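Local coordinates for protein C alpha-dehydrogenase (Sphingobium sp. SYK-6, PDB 4YAG) that probably oxidises the alpha-carbon alcohol of lignin-derived beta-aryl ethers with NAD+ as a short-chain dehydrogenase/reductase, and binds NADH, at residues V33-R38 / I61-S66; D86-N91 / G137-T142. All coordinates share one frame; numbering follows the deposited sequence.

Contact 1 of 2, residues V33-R38 / I61-S66. With NAI (1,4-dihydronicotinamide adenine dinucleotide), chain C.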
loop_
_atom_site.group_PDB
_atom_site.type_symbol
_atom_site.label_atom_id
_atom_site.label_comp_id
_atom_site.label_asym_id
_atom_site.label_seq_id
_atom_site.Cartn_x
_atom_site.Cartn_y
_atom_site.Cartn_z
ATOM N N VAL A 33 -17.996 -18.254 10.160
ATOM C CA VAL A 33 -17.506 -17.531 11.312
ATOM C C VAL A 33 -17.448 -16.073 10.904
ATOM O O VAL A 33 -16.729 -15.713 9.951
ATOM C CB VAL A 33 -16.118 -18.018 11.752
ATOM C CG1 VAL A 33 -15.569 -17.165 12.879
ATOM C CG2 VAL A 33 -16.188 -19.448 12.160
ATOM N N LEU A 34 -18.236 -15.251 11.587
ATOM C CA LEU A 34 -18.270 -13.814 11.327
ATOM C C LEU A 34 -17.425 -13.117 12.387
ATOM O O LEU A 34 -17.673 -13.249 13.581
ATOM C CB LEU A 34 -19.702 -13.286 11.357
ATOM C CG LEU A 34 -20.709 -14.061 10.518
ATOM C CD1 LEU A 34 -22.078 -13.432 10.629
ATOM C CD2 LEU A 34 -20.296 -14.156 9.073
ATOM N N ALA A 35 -16.406 -12.386 11.936
ATOM C CA ALA A 35 -15.490 -11.692 12.815
ATOM C C ALA A 35 -15.680 -10.190 12.583
ATOM O O ALA A 35 -15.655 -9.712 11.460
ATOM C CB ALA A 35 -14.044 -12.104 12.530
ATOM N N ASP A 36 -15.898 -9.451 13.651
ATOM C CA ASP A 36 -16.262 -8.035 13.520
ATOM C C ASP A 36 -15.916 -7.306 14.803
ATOM O O ASP A 36 -15.994 -7.873 15.906
ATOM C CB ASP A 36 -17.764 -7.940 13.232
ATOM C CG ASP A 36 -18.163 -6.675 12.501
ATOM O OD1 ASP A 36 -18.137 -5.594 13.130
ATOM O OD2 ASP A 36 -18.523 -6.779 11.296
ATOM N N ILE A 37 -15.619 -6.022 14.683
ATOM C CA ILE A 37 -15.266 -5.223 15.838
ATOM C C ILE A 37 -16.513 -4.686 16.568
ATOM O O ILE A 37 -16.426 -4.235 17.706
ATOM C CB ILE A 37 -14.309 -4.056 15.411
ATOM C CG1 ILE A 37 -13.509 -3.537 16.606
ATOM C CG2 ILE A 37 -15.082 -2.938 14.746
ATOM C CD1 ILE A 37 -12.420 -2.562 16.187
ATOM N N ARG A 38 -17.673 -4.751 15.916
ATOM C CA ARG A 38 -18.911 -4.203 16.463
ATOM C C ARG A 38 -19.798 -5.299 17.045
ATOM O O ARG A 38 -20.363 -6.099 16.299
ATOM C CB ARG A 38 -19.668 -3.452 15.369
ATOM C CG ARG A 38 -19.033 -2.103 14.995
ATOM C CD ARG A 38 -19.393 -0.989 15.952
ATOM N NE ARG A 38 -20.834 -0.720 15.977
ATOM C CZ ARG A 38 -21.463 0.059 15.101
ATOM N NH1 ARG A 38 -20.785 0.656 14.119
ATOM N NH2 ARG A 38 -22.775 0.222 15.188
ATOM N N ILE A 61 -17.343 -13.900 16.328
ATOM C CA ILE A 61 -16.180 -13.535 17.122
ATOM C C ILE A 61 -15.984 -12.037 17.020
ATOM O O ILE A 61 -15.889 -11.488 15.906
ATOM C CB ILE A 61 -14.882 -14.215 16.618
ATOM C CG1 ILE A 61 -14.994 -15.735 16.686
ATOM C CG2 ILE A 61 -13.677 -13.758 17.447
ATOM C CD1 ILE A 61 -13.802 -16.460 16.100
ATOM N N ARG A 62 -15.896 -11.393 18.171
ATOM C CA ARG A 62 -15.592 -9.968 18.226
ATOM C C ARG A 62 -14.072 -9.785 18.230
ATOM O O ARG A 62 -13.373 -10.307 19.128
ATOM C CB ARG A 62 -16.206 -9.339 19.465
ATOM C CG ARG A 62 -15.961 -7.835 19.534
ATOM C CD ARG A 62 -16.669 -7.200 20.683
ATOM N NE ARG A 62 -16.302 -5.793 20.823
ATOM C CZ ARG A 62 -15.344 -5.335 21.628
ATOM N NH1 ARG A 62 -14.635 -6.163 22.392
ATOM N NH2 ARG A 62 -15.100 -4.033 21.673
ATOM N N LEU A 63 -13.563 -9.024 17.264
ATOM C CA LEU A 63 -12.134 -8.775 17.189
ATOM C C LEU A 63 -11.860 -7.564 16.324
ATOM O O LEU A 63 -12.724 -7.093 15.601
ATOM C CB LEU A 63 -11.370 -9.986 16.645
ATOM C CG LEU A 63 -11.743 -10.553 15.288
ATOM C CD1 LEU A 63 -11.305 -9.673 14.123
ATOM C CD2 LEU A 63 -11.124 -11.951 15.113
ATOM N N ASP A 64 -10.643 -7.054 16.469
ATOM C CA ASP A 64 -10.066 -6.012 15.616
ATOM C C ASP A 64 -9.039 -6.686 14.698
ATOM O O ASP A 64 -8.069 -7.268 15.198
ATOM C CB ASP A 64 -9.382 -5.004 16.532
ATOM C CG ASP A 64 -8.646 -3.893 15.797
ATOM O OD1 ASP A 64 -8.617 -3.849 14.556
ATOM O OD2 ASP A 64 -8.095 -3.031 16.520
ATOM N N VAL A 65 -9.238 -6.617 13.380
ATOM C CA VAL A 65 -8.351 -7.293 12.414
ATOM C C VAL A 65 -6.919 -6.773 12.465
ATOM O O VAL A 65 -5.998 -7.435 11.971
ATOM C CB VAL A 65 -8.865 -7.200 10.957
ATOM C CG1 VAL A 65 -10.189 -7.955 10.812
ATOM C CG2 VAL A 65 -9.009 -5.746 10.511
ATOM N N SER A 66 -6.732 -5.602 13.065
ATOM C CA SER A 66 -5.399 -5.006 13.151
ATOM C C SER A 66 -4.668 -5.420 14.426
ATOM O O SER A 66 -3.546 -4.980 14.693
ATOM C CB SER A 66 -5.444 -3.483 12.984
ATOM O OG SER A 66 -6.113 -2.846 14.039
HETATM P PA NAI C . -19.778 -1.988 6.641
HETATM O O1A NAI C . -19.319 -0.980 7.657
HETATM O O2A NAI C . -21.274 -2.149 6.462
HETATM O O5B NAI C . -19.157 -3.398 6.953
HETATM C C5B NAI C . -17.850 -3.485 7.443
HETATM C C4B NAI C . -17.867 -4.221 8.724
HETATM O O4B NAI C . -16.451 -4.369 9.069
HETATM C C3B NAI C . -18.551 -3.573 9.844
HETATM O O3B NAI C . -19.508 -4.445 10.479
HETATM C C2B NAI C . -17.487 -3.158 10.737
HETATM O O2B NAI C . -17.869 -3.115 12.120
HETATM C C1B NAI C . -16.388 -4.086 10.471
HETATM N N9A NAI C . -15.092 -3.574 10.831
HETATM C C8A NAI C . -14.589 -2.304 10.640
HETATM N N7A NAI C . -13.359 -2.209 11.164
HETATM C C5A NAI C . -13.016 -3.423 11.703
HETATM C C6A NAI C . -11.909 -3.946 12.372
HETATM N N6A NAI C . -10.824 -3.113 12.681
HETATM N N1A NAI C . -11.908 -5.242 12.777
HETATM C C2A NAI C . -12.980 -6.032 12.536
HETATM N N3A NAI C . -14.072 -5.579 11.901
HETATM C C4A NAI C . -14.120 -4.294 11.485
HETATM O O3 NAI C . -19.138 -1.469 5.285
HETATM P PN NAI C . -18.861 -2.220 3.886
HETATM O O1N NAI C . -19.642 -3.521 3.749
HETATM O O2N NAI C . -19.188 -1.191 2.833
HETATM O O5D NAI C . -17.282 -2.518 3.940
HETATM C C5D NAI C . -16.731 -3.773 3.532
HETATM C C4D NAI C . -15.547 -3.542 2.664
HETATM O O4D NAI C . -16.024 -3.041 1.361
HETATM C C3D NAI C . -14.600 -2.546 3.172
HETATM O O3D NAI C . -13.259 -3.061 3.037
HETATM C C2D NAI C . -14.785 -1.364 2.334
HETATM O O2D NAI C . -13.585 -0.585 2.264
HETATM C C1D NAI C . -15.132 -1.909 1.034
HETATM N N1N NAI C . -15.815 -1.114 0.082
HETATM C C2N NAI C . -17.114 -0.692 0.234
HETATM C C3N NAI C . -17.713 0.056 -0.766
HETATM C C7N NAI C . -19.122 0.525 -0.629
HETATM O O7N NAI C . -19.637 1.320 -1.445
HETATM N N7N NAI C . -19.917 -0.054 0.451
HETATM C C4N NAI C . -17.038 0.387 -1.929
HETATM C C5N NAI C . -15.751 -0.092 -2.090
HETATM C C6N NAI C . -15.158 -0.839 -1.105
#
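Ala35 and Asp36 pair in parallel with Ile61 and Arg62, and three backbone bonds (Ile61 N to Leu34 O, Asp36 N to Ile61 O, Leu63 N to Asp36 O) join the strand ends before the chains open into loops, the touching parts running 40° apart. On one side of the sheet Ala35 CB rests against Leu63 CD2 at 3.9 Å, and Val33 CG1 meets the tip of Ile61, CD1, at 3.7 Å; helix 68-82 covers this cluster.

At the strand end and in the loops beyond it, side chains turn to the cofactor. The Asp36 carboxylate grips the adenosine ribose with both oxygens, OD1 taking a hydrogen bond from O2B at 2.7 Å and OD2 one from O3B at 2.7 Å. OD1 also accepts from Arg38 N through its anti lone pair, an Asx turn that should fix the carboxylate's rotation. Ile37 has CG1 anti to its backbone N (chi1 -158°), which lays CG2 over one adenine face, 3.7 Å from C5A of NADH, and sends CD1 alongside Asp64 CB. Val65 CG1 and CG2 lie against the opposite face. At the adenine edge, Asp64 OD1 accepts a hydrogen bond from N6A at 3.0 Å. Beside it, Val65 N donates to adenine N1A at 3.1 Å. Ser66 OG and N grip the same Asp64 oxygen from one face of its plane, and OD2 is bridged to Arg205. An acidic residue ending the second strand, clasping the ribose diol, is typical of NAD(H)-preferring Rossmann folds.

Contact 2 of 2, residues D86-N91 / G137-T142. With NAI (1,4-dihydronicotinamide adenine dinucleotide), chain C.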
loop_
_atom_site.group_PDB
_atom_site.type_symbol
_atom_site.label_atom_id
_atom_site.label_comp_id
_atom_site.label_asym_id
_atom_site.label_seq_id
_atom_site.Cartn_x
_atom_site.Cartn_y
_atom_site.Cartn_z
ATOM N N ASP A 86 -11.825 -22.961 5.336
ATOM C CA ASP A 86 -11.384 -23.264 3.984
ATOM C C ASP A 86 -11.445 -22.024 3.114
ATOM O O ASP A 86 -10.718 -21.917 2.122
ATOM C CB ASP A 86 -12.266 -24.331 3.379
ATOM C CG ASP A 86 -12.462 -25.500 4.316
ATOM O OD1 ASP A 86 -13.549 -25.622 4.930
ATOM O OD2 ASP A 86 -11.497 -26.280 4.480
ATOM N N ILE A 87 -12.338 -21.111 3.473
ATOM C CA ILE A 87 -12.527 -19.864 2.752
ATOM C C ILE A 87 -12.217 -18.735 3.719
ATOM O O ILE A 87 -12.797 -18.657 4.808
ATOM C CB ILE A 87 -13.945 -19.756 2.190
ATOM C CG1 ILE A 87 -14.181 -20.873 1.153
ATOM C CG2 ILE A 87 -14.223 -18.361 1.619
ATOM C CD1 ILE A 87 -15.620 -21.036 0.710
ATOM N N LEU A 88 -11.295 -17.868 3.308
ATOM C CA LEU A 88 -10.887 -16.716 4.094
ATOM C C LEU A 88 -11.301 -15.432 3.374
ATOM O O LEU A 88 -10.846 -15.171 2.267
ATOM C CB LEU A 88 -9.365 -16.743 4.314
ATOM C CG LEU A 88 -8.746 -15.518 4.996
ATOM C CD1 LEU A 88 -9.254 -15.352 6.426
ATOM C CD2 LEU A 88 -7.208 -15.622 4.949
ATOM N N ILE A 89 -12.179 -14.647 3.995
ATOM C CA ILE A 89 -12.692 -13.417 3.393
ATOM C C ILE A 89 -12.180 -12.249 4.237
ATOM O O ILE A 89 -12.685 -11.983 5.329
ATOM C CB ILE A 89 -14.238 -13.367 3.284
ATOM C CG1 ILE A 89 -14.812 -14.654 2.668
ATOM C CG2 ILE A 89 -14.651 -12.098 2.537
ATOM C CD1 ILE A 89 -14.568 -14.829 1.221
ATOM N N ASN A 90 -11.152 -11.567 3.740
ATOM C CA ASN A 90 -10.589 -10.419 4.425
ATOM C C ASN A 90 -11.292 -9.194 3.882
ATOM O O ASN A 90 -10.857 -8.591 2.894
ATOM C CB ASN A 90 -9.090 -10.302 4.159
ATOM C CG ASN A 90 -8.306 -11.486 4.673
ATOM O OD1 ASN A 90 -8.336 -11.796 5.862
ATOM N ND2 ASN A 90 -7.572 -12.153 3.776
ATOM N N ASN A 91 -12.401 -8.848 4.508
ATOM C CA ASN A 91 -13.319 -7.861 3.956
ATOM C C ASN A 91 -13.496 -6.600 4.799
ATOM O O ASN A 91 -13.870 -5.562 4.264
ATOM C CB ASN A 91 -14.665 -8.538 3.695
ATOM C CG ASN A 91 -15.800 -7.572 3.586
ATOM O OD1 ASN A 91 -16.085 -7.016 2.514
ATOM N ND2 ASN A 91 -16.479 -7.367 4.700
ATOM N N GLY A 137 -8.425 -24.250 -0.703
ATOM C CA GLY A 137 -9.197 -23.202 -0.083
ATOM C C GLY A 137 -9.248 -22.011 -1.003
ATOM O O GLY A 137 -8.899 -22.099 -2.182
ATOM N N HIS A 138 -9.714 -20.894 -0.469
ATOM C CA HIS A 138 -9.802 -19.680 -1.250
ATOM C C HIS A 138 -9.697 -18.484 -0.332
ATOM O O HIS A 138 -10.166 -18.524 0.800
ATOM C CB HIS A 138 -11.120 -19.615 -2.033
ATOM C CG HIS A 138 -11.034 -18.765 -3.254
ATOM N ND1 HIS A 138 -10.549 -19.243 -4.447
ATOM C CD2 HIS A 138 -11.290 -17.448 -3.446
ATOM C CE1 HIS A 138 -10.551 -18.266 -5.338
ATOM N NE2 HIS A 138 -10.989 -17.172 -4.757
ATOM N N ILE A 139 -9.100 -17.413 -0.839
ATOM C CA ILE A 139 -9.000 -16.137 -0.148
ATOM C C ILE A 139 -9.633 -15.049 -1.005
ATOM O O ILE A 139 -9.341 -14.948 -2.198
ATOM C CB ILE A 139 -7.522 -15.719 0.077
ATOM C CG1 ILE A 139 -6.762 -16.828 0.776
ATOM C CG2 ILE A 139 -7.415 -14.401 0.852
ATOM C CD1 ILE A 139 -5.297 -16.577 0.846
ATOM N N VAL A 140 -10.519 -14.262 -0.402
ATOM C CA VAL A 140 -11.074 -13.092 -1.047
ATOM C C VAL A 140 -10.651 -11.889 -0.231
ATOM O O VAL A 140 -10.897 -11.840 0.972
ATOM C CB VAL A 140 -12.619 -13.113 -1.098
ATOM C CG1 VAL A 140 -13.166 -11.853 -1.757
ATOM C CG2 VAL A 140 -13.132 -14.343 -1.833
ATOM N N ASN A 141 -10.018 -10.912 -0.873
ATOM C CA ASN A 141 -9.721 -9.635 -0.226
ATOM C C ASN A 141 -10.600 -8.552 -0.808
ATOM O O ASN A 141 -10.670 -8.416 -2.020
ATOM C CB ASN A 141 -8.244 -9.252 -0.482
ATOM C CG ASN A 141 -7.282 -10.221 0.166
ATOM O OD1 ASN A 141 -7.547 -10.746 1.244
ATOM N ND2 ASN A 141 -6.175 -10.503 -0.511
ATOM N N THR A 142 -11.240 -7.756 0.039
ATOM C CA THR A 142 -12.052 -6.666 -0.483
ATOM C C THR A 142 -11.216 -5.411 -0.598
ATOM O O THR A 142 -10.816 -4.834 0.411
ATOM C CB THR A 142 -13.259 -6.363 0.394
ATOM O OG1 THR A 142 -14.006 -7.574 0.611
ATOM C CG2 THR A 142 -14.130 -5.328 -0.283
HETATM P PA NAI C . -19.778 -1.988 6.641
HETATM O O1A NAI C . -19.319 -0.980 7.657
HETATM O O2A NAI C . -21.274 -2.149 6.462
HETATM O O5B NAI C . -19.157 -3.398 6.953
HETATM C C5B NAI C . -17.850 -3.485 7.443
HETATM C C4B NAI C . -17.867 -4.221 8.724
HETATM O O4B NAI C . -16.451 -4.369 9.069
HETATM C C3B NAI C . -18.551 -3.573 9.844
HETATM O O3B NAI C . -19.508 -4.445 10.479
HETATM C C2B NAI C . -17.487 -3.158 10.737
HETATM O O2B NAI C . -17.869 -3.115 12.120
HETATM C C1B NAI C . -16.388 -4.086 10.471
HETATM N N9A NAI C . -15.092 -3.574 10.831
HETATM C C8A NAI C . -14.589 -2.304 10.640
HETATM N N7A NAI C . -13.359 -2.209 11.164
HETATM C C5A NAI C . -13.016 -3.423 11.703
HETATM C C6A NAI C . -11.909 -3.946 12.372
HETATM N N6A NAI C . -10.824 -3.113 12.681
HETATM N N1A NAI C . -11.908 -5.242 12.777
HETATM C C2A NAI C . -12.980 -6.032 12.536
HETATM N N3A NAI C . -14.072 -5.579 11.901
HETATM C C4A NAI C . -14.120 -4.294 11.485
HETATM O O3 NAI C . -19.138 -1.469 5.285
HETATM P PN NAI C . -18.861 -2.220 3.886
HETATM O O1N NAI C . -19.642 -3.521 3.749
HETATM O O2N NAI C . -19.188 -1.191 2.833
HETATM O O5D NAI C . -17.282 -2.518 3.940
HETATM C C5D NAI C . -16.731 -3.773 3.532
HETATM C C4D NAI C . -15.547 -3.542 2.664
HETATM O O4D NAI C . -16.024 -3.041 1.361
HETATM C C3D NAI C . -14.600 -2.546 3.172
HETATM O O3D NAI C . -13.259 -3.061 3.037
HETATM C C2D NAI C . -14.785 -1.364 2.334
HETATM O O2D NAI C . -13.585 -0.585 2.264
HETATM C C1D NAI C . -15.132 -1.909 1.034
HETATM N N1N NAI C . -15.815 -1.114 0.082
HETATM C C2N NAI C . -17.114 -0.692 0.234
HETATM C C3N NAI C . -17.713 0.056 -0.766
HETATM C C7N NAI C . -19.122 0.525 -0.629
HETATM O O7N NAI C . -19.637 1.320 -1.445
HETATM N N7N NAI C . -19.917 -0.054 0.451
HETATM C C4N NAI C . -17.038 0.387 -1.929
HETATM C C5N NAI C . -15.751 -0.092 -2.090
HETATM C C6N NAI C . -15.158 -0.839 -1.105
#
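Asn90 and Asn141 lie side by side on the same face of the sheet, their amide planes only 26° apart, and Asn90 ND2 donates to Asn141 OD1 at 2.9 Å, nearly in its own amide plane. In both residues CG stands anti to the carbonyl carbon, which turns the two amides the same way. Asn141 ND2 continues the chain to Thr169 OG1, while Ile139 CG2 packs obliquely against Asn90 ND2 at 3.7 Å. Leu88 and Ile139 extend this face apolarly beneath helix 105-133.

On the other face Ile89 bends at chi2 (-72°), bringing CD1 to 3.4 Å from Val140 CG2, tighter than usual van der Waals contact. That same Val140 methyl sits at the edge of the His138 ring, whose NE2 is bonded to Thr184.

At the C-terminal end Asn91 and Thr142 point the same way; Thr142 OG1 donates to Asn91 OD1 at 2.9 Å, in the carbonyl plane on a lone pair. Asn91 O takes a hydrogen bond from the nicotinamide ribose hydroxyl O3D at 2.9 Å, and Thr142 CG2 touches ring oxygen O4D of that ribose at 3.4 Å. Thr142 O accepts from Lys162, itself an NADH-binding residue. Five backbone hydrogen bonds, from Asp86 O to Thr142 N, keep the two strands in parallel register. Asn90 and Asn91 open the Asn-Asn-Ala-Gly motif that ends the fourth strand in classical short-chain dehydrogenases.

Both contacts join parallel neighbours of one seven-stranded Rossmann sheet and meet NADH at its C-terminal edge, their centres about 15 Å apart and their nearest atoms about 7 Å. Contact 1 is largely buried, although it lies at the sheet margin and Arg62 is exposed; the two strands of contact 1 are successive in a beta-alpha-beta unit. All the touching residues of contact 2 are buried, on neighbouring strands near the middle of the sheet. The chemistry follows: charged carboxylates and loop backbone recognise the adenosine half in contact 1, whereas in contact 2 neutral amides and a hydroxyl add side-chain bonds to the backbone pairing, and a carbonyl and a methyl meet the nicotinamide ribose.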